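Local coordinates for chromosome replication initiation protein (Geobacillus kaustophilus hta426, PDB 2VN2) that acts in the initiation of chromosome replication as a component of the primosome, represented here by its N-terminal domain, at the interface of chains A and B and the interface of chains A and C. Numbering follows the deposited sequence. Chains: chain A/B/C, Chromosome replication initiation protein.

Contact 1: the interface of chains A and B. Residues chain A 3, 6-7, 10; chain B 20, 103, 107, 110.
A:Leu10 and B:Val107 meet where the N-terminal helix of one DnaD N-terminal domain, residues 3-11, lies on the C-terminal helix of another, residues 100-116. The patch is an apolar helix-to-helix contact. Its tightest point is methyl to methyl: CD1 of A:Leu10 lies 3.4 Å from CG2 of B:Val107, slightly closer than usual for two carbons. The two side chains cross obliquely. B:Val107 is the main knob of chain B. Its CG2 turns mainly to A:Leu10 and A:Ala7, its CG1 to A:Lys3, and both come near A:Val6. CG2 of B:Val107 touches the backbone CA of A:Ala7 at 3.6 Å and faces CG1 of A:Val6 at 3.8 Å. CG1 of B:Val107, set anti to the backbone N (chi1 162°), lies 4.0 Å from CG of A:Lys3. There it meets the aliphatic part of the lysine.

The second kind of contact involves the indole of B:Trp103. CB of A:Leu10 stands above the ring plane but just beyond the rim of the six-membered ring, 3.6 Å from CE3 of B:Trp103. The carbonyl O of A:Leu10 is on the same side, 4.0 Å above the plane of the B:Trp103 indole and toward its rim. The small A:Ala7 probably allows the close approach here: its CB lies 3.6 Å from the backbone C of B:Trp103. B:Leu20 and B:Leu110 stand farther off, each with a CD1 methyl 4.5 Å from CD1 of A:Leu10.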
loop_
_atom_site.group_PDB
_atom_site.type_symbol
_atom_site.label_atom_id
_atom_site.label_comp_id
_atom_site.label_asym_id
_atom_site.label_seq_id
_atom_site.Cartn_x
_atom_site.Cartn_y
_atom_site.Cartn_z
ATOM N N LYS A 3 -15.688 3.054 19.592
ATOM C CA LYS A 3 -15.500 2.002 18.578
ATOM C C LYS A 3 -15.915 2.283 17.092
ATOM O O LYS A 3 -15.182 1.918 16.189
ATOM C CB LYS A 3 -16.072 0.648 19.071
ATOM C CG LYS A 3 -15.255 -0.073 20.148
ATOM C CD LYS A 3 -15.797 -1.466 20.363
ATOM C CE LYS A 3 -15.433 -1.970 21.747
ATOM N NZ LYS A 3 -16.359 -3.048 22.304
ATOM N N VAL A 6 -13.080 4.617 15.702
ATOM C CA VAL A 6 -11.863 3.902 15.472
ATOM C C VAL A 6 -11.916 3.163 14.190
ATOM O O VAL A 6 -10.969 3.286 13.409
ATOM C CB VAL A 6 -11.555 2.949 16.558
ATOM C CG1 VAL A 6 -10.368 2.191 16.196
ATOM C CG2 VAL A 6 -11.166 3.753 17.770
ATOM N N ALA A 7 -13.047 2.453 13.959
ATOM C CA ALA A 7 -13.337 1.708 12.743
ATOM C C ALA A 7 -13.286 2.645 11.553
ATOM O O ALA A 7 -12.641 2.291 10.533
ATOM C CB ALA A 7 -14.628 0.981 12.815
ATOM N N LEU A 10 -9.678 3.378 10.922
ATOM C CA LEU A 10 -9.025 2.252 10.354
ATOM C C LEU A 10 -9.395 1.953 8.921
ATOM O O LEU A 10 -8.513 1.469 8.179
ATOM C CB LEU A 10 -9.203 1.010 11.194
ATOM C CG LEU A 10 -8.551 1.054 12.587
ATOM C CD1 LEU A 10 -8.820 -0.286 13.423
ATOM C CD2 LEU A 10 -7.044 1.264 12.484
ATOM N N LEU B 20 -4.008 -6.141 9.768
ATOM C CA LEU B 20 -5.021 -6.459 10.735
ATOM C C LEU B 20 -6.176 -7.196 10.051
ATOM O O LEU B 20 -6.715 -8.109 10.626
ATOM C CB LEU B 20 -5.547 -5.156 11.373
ATOM C CG LEU B 20 -4.633 -4.371 12.285
ATOM C CD1 LEU B 20 -5.422 -3.063 12.672
ATOM C CD2 LEU B 20 -4.252 -5.197 13.547
ATOM N N TRP B 103 -15.051 -3.099 9.322
ATOM C CA TRP B 103 -14.151 -2.433 10.195
ATOM C C TRP B 103 -14.633 -2.379 11.613
ATOM O O TRP B 103 -13.812 -2.504 12.530
ATOM C CB TRP B 103 -13.760 -1.059 9.618
ATOM C CG TRP B 103 -12.775 -1.307 8.548
ATOM C CD1 TRP B 103 -12.988 -1.296 7.189
ATOM C CD2 TRP B 103 -11.418 -1.754 8.744
ATOM N NE1 TRP B 103 -11.860 -1.659 6.547
ATOM C CE2 TRP B 103 -10.878 -1.981 7.453
ATOM C CE3 TRP B 103 -10.615 -1.976 9.883
ATOM C CZ2 TRP B 103 -9.518 -2.418 7.238
ATOM C CZ3 TRP B 103 -9.202 -2.422 9.695
ATOM C CH2 TRP B 103 -8.691 -2.599 8.370
ATOM N N VAL B 107 -12.856 -3.966 14.708
ATOM C CA VAL B 107 -12.464 -3.217 15.826
ATOM C C VAL B 107 -13.022 -3.900 17.107
ATOM O O VAL B 107 -12.363 -3.918 18.113
ATOM C CB VAL B 107 -12.839 -1.657 15.728
ATOM C CG1 VAL B 107 -12.815 -0.955 17.141
ATOM C CG2 VAL B 107 -11.878 -0.941 14.762
ATOM N N LEU B 110 -10.726 -6.866 17.726
ATOM C CA LEU B 110 -9.455 -6.442 18.243
ATOM C C LEU B 110 -9.539 -5.999 19.677
ATOM O O LEU B 110 -8.586 -6.181 20.432
ATOM C CB LEU B 110 -8.825 -5.301 17.431
ATOM C CG LEU B 110 -8.457 -5.614 15.983
ATOM C CD1 LEU B 110 -8.203 -4.374 15.129
ATOM C CD2 LEU B 110 -7.259 -6.480 15.939
#

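Contact 2: the interface of chains A and C. Residues chain A 17, 19, 22; chain C 13-15, 43.
A:Val17 and C:Ile15 pair as an antiparallel beta bridge between two copies of the DnaD N-terminal domain. The pairing is reciprocal. A:Val17 N donates to C:Ile15 O at 2.7 Å, nearly straight, with 170° at the hydrogen. C:Ile15 N donates back to A:Val17 O, also at 2.7 Å. Just beyond the strand, A:Lys19 N gives a further bond to C:Gly13 O at 3.0 Å.

The tightly packed part is built round the CD1 methyl of C:Ile15. With CG1 of C:Ile15 opposite the carbonyl carbon (chi1 -85°), the second torsion, 98°, turns CD1 in between A:Leu22 and A:Lys19. CD2 of A:Leu22 lies 3.5 Å from CD1 of C:Ile15, a tight contact, and the two side chains cross at about a right angle. The extended aliphatic chain of A:Lys19 crosses the isoleucine in the same way, though the modelled approach is too close to be taken literally. Replacing A:Lys19 with an alanine would probably leave one flank of the C:Ile15 methyl without its hydrocarbon cover, while the backbone bond to C:Gly13 could remain.

The side toward C:Ser43 is looser. CB of C:Ser43 lies 4.0 Å from CD2 of A:Leu22. Water 1 is 3.0 Å from A:Lys19 O and 3.3 Å from C:Ser43 OG, a long bridge between the chains.

The site lies where strand 14-18 of each chain meets its partner; in chain A it continues into helix 19-22, and C:Ser43 adds helix 32-46 of chain C.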
loop_
_atom_site.group_PDB
_atom_site.type_symbol
_atom_site.label_atom_id
_atom_site.label_comp_id
_atom_site.label_asym_id
_atom_site.label_seq_id
_atom_site.Cartn_x
_atom_site.Cartn_y
_atom_site.Cartn_z
ATOM N N VAL A 17 3.254 3.841 -1.599
ATOM C CA VAL A 17 4.279 4.624 -2.210
ATOM C C VAL A 17 5.374 3.692 -2.750
ATOM O O VAL A 17 6.122 3.084 -1.984
ATOM C CB VAL A 17 4.886 5.546 -1.192
ATOM C CG1 VAL A 17 6.115 6.270 -1.728
ATOM C CG2 VAL A 17 3.827 6.608 -0.785
ATOM N N LYS A 19 8.649 1.995 -3.661
ATOM C CA LYS A 19 10.011 2.070 -3.288
ATOM C C LYS A 19 10.975 2.502 -4.356
ATOM O O LYS A 19 12.018 3.068 -4.034
ATOM C CB LYS A 19 10.446 0.732 -2.717
ATOM C CG LYS A 19 9.972 0.563 -1.279
ATOM C CD LYS A 19 10.336 -0.826 -0.704
ATOM C CE LYS A 19 9.552 -0.993 0.578
ATOM N NZ LYS A 19 9.879 -2.166 1.275
ATOM N N LEU A 22 10.395 6.482 -4.213
ATOM C CA LEU A 22 11.159 6.861 -3.038
ATOM C C LEU A 22 12.636 6.747 -3.213
ATOM O O LEU A 22 13.367 7.589 -2.771
ATOM C CB LEU A 22 10.723 5.911 -1.929
ATOM C CG LEU A 22 10.984 6.376 -0.551
ATOM C CD1 LEU A 22 10.337 7.687 -0.358
ATOM C CD2 LEU A 22 10.367 5.314 0.364
ATOM N N GLY C 13 8.206 -3.342 -4.279
ATOM C CA GLY C 13 7.392 -3.048 -3.086
ATOM C C GLY C 13 7.076 -1.550 -2.964
ATOM O O GLY C 13 7.509 -0.758 -3.793
ATOM N N SER C 14 6.318 -1.223 -1.922
ATOM C CA SER C 14 5.735 0.053 -1.663
ATOM C C SER C 14 5.825 0.289 -0.194
ATOM O O SER C 14 5.804 -0.694 0.566
ATOM C CB SER C 14 4.239 0.008 -1.967
ATOM O OG SER C 14 4.068 0.112 -3.331
ATOM N N ILE C 15 5.928 1.540 0.205
ATOM C CA ILE C 15 5.716 1.907 1.606
ATOM C C ILE C 15 4.232 2.377 1.731
ATOM O O ILE C 15 3.788 3.191 0.966
ATOM C CB ILE C 15 6.791 3.037 1.982
ATOM C CG1 ILE C 15 8.063 2.331 2.377
ATOM C CG2 ILE C 15 6.426 3.950 3.143
ATOM C CD1 ILE C 15 9.072 2.242 1.277
ATOM N N SER C 43 11.322 2.674 5.188
ATOM C CA SER C 43 11.874 1.890 4.130
ATOM C C SER C 43 13.192 1.248 4.540
ATOM O O SER C 43 13.487 0.066 4.214
ATOM C CB SER C 43 12.056 2.880 2.999
ATOM O OG SER C 43 12.388 2.171 1.922
HETATM O O HOH W 1 12.849 3.264 -1.130
#

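Contact 1 and contact 2 lie about 25 Å apart, measured between the centres of their C-alpha atoms. Chain A takes part in both, through consecutive elements: helix 3-11 in contact 1, then strand 14-18 and helix 19-22 in contact 2. Helix 19-22 also belongs to both, supplied by chain B in the first and by chain A in the second. Each interface is two-fold symmetric. Chain A thus joins two different partners by two different surfaces, one made of helices and one centred on strands. Such a combination could build the four-chain deposited assembly, although the structure alone does not show that this tetramer forms in the cell.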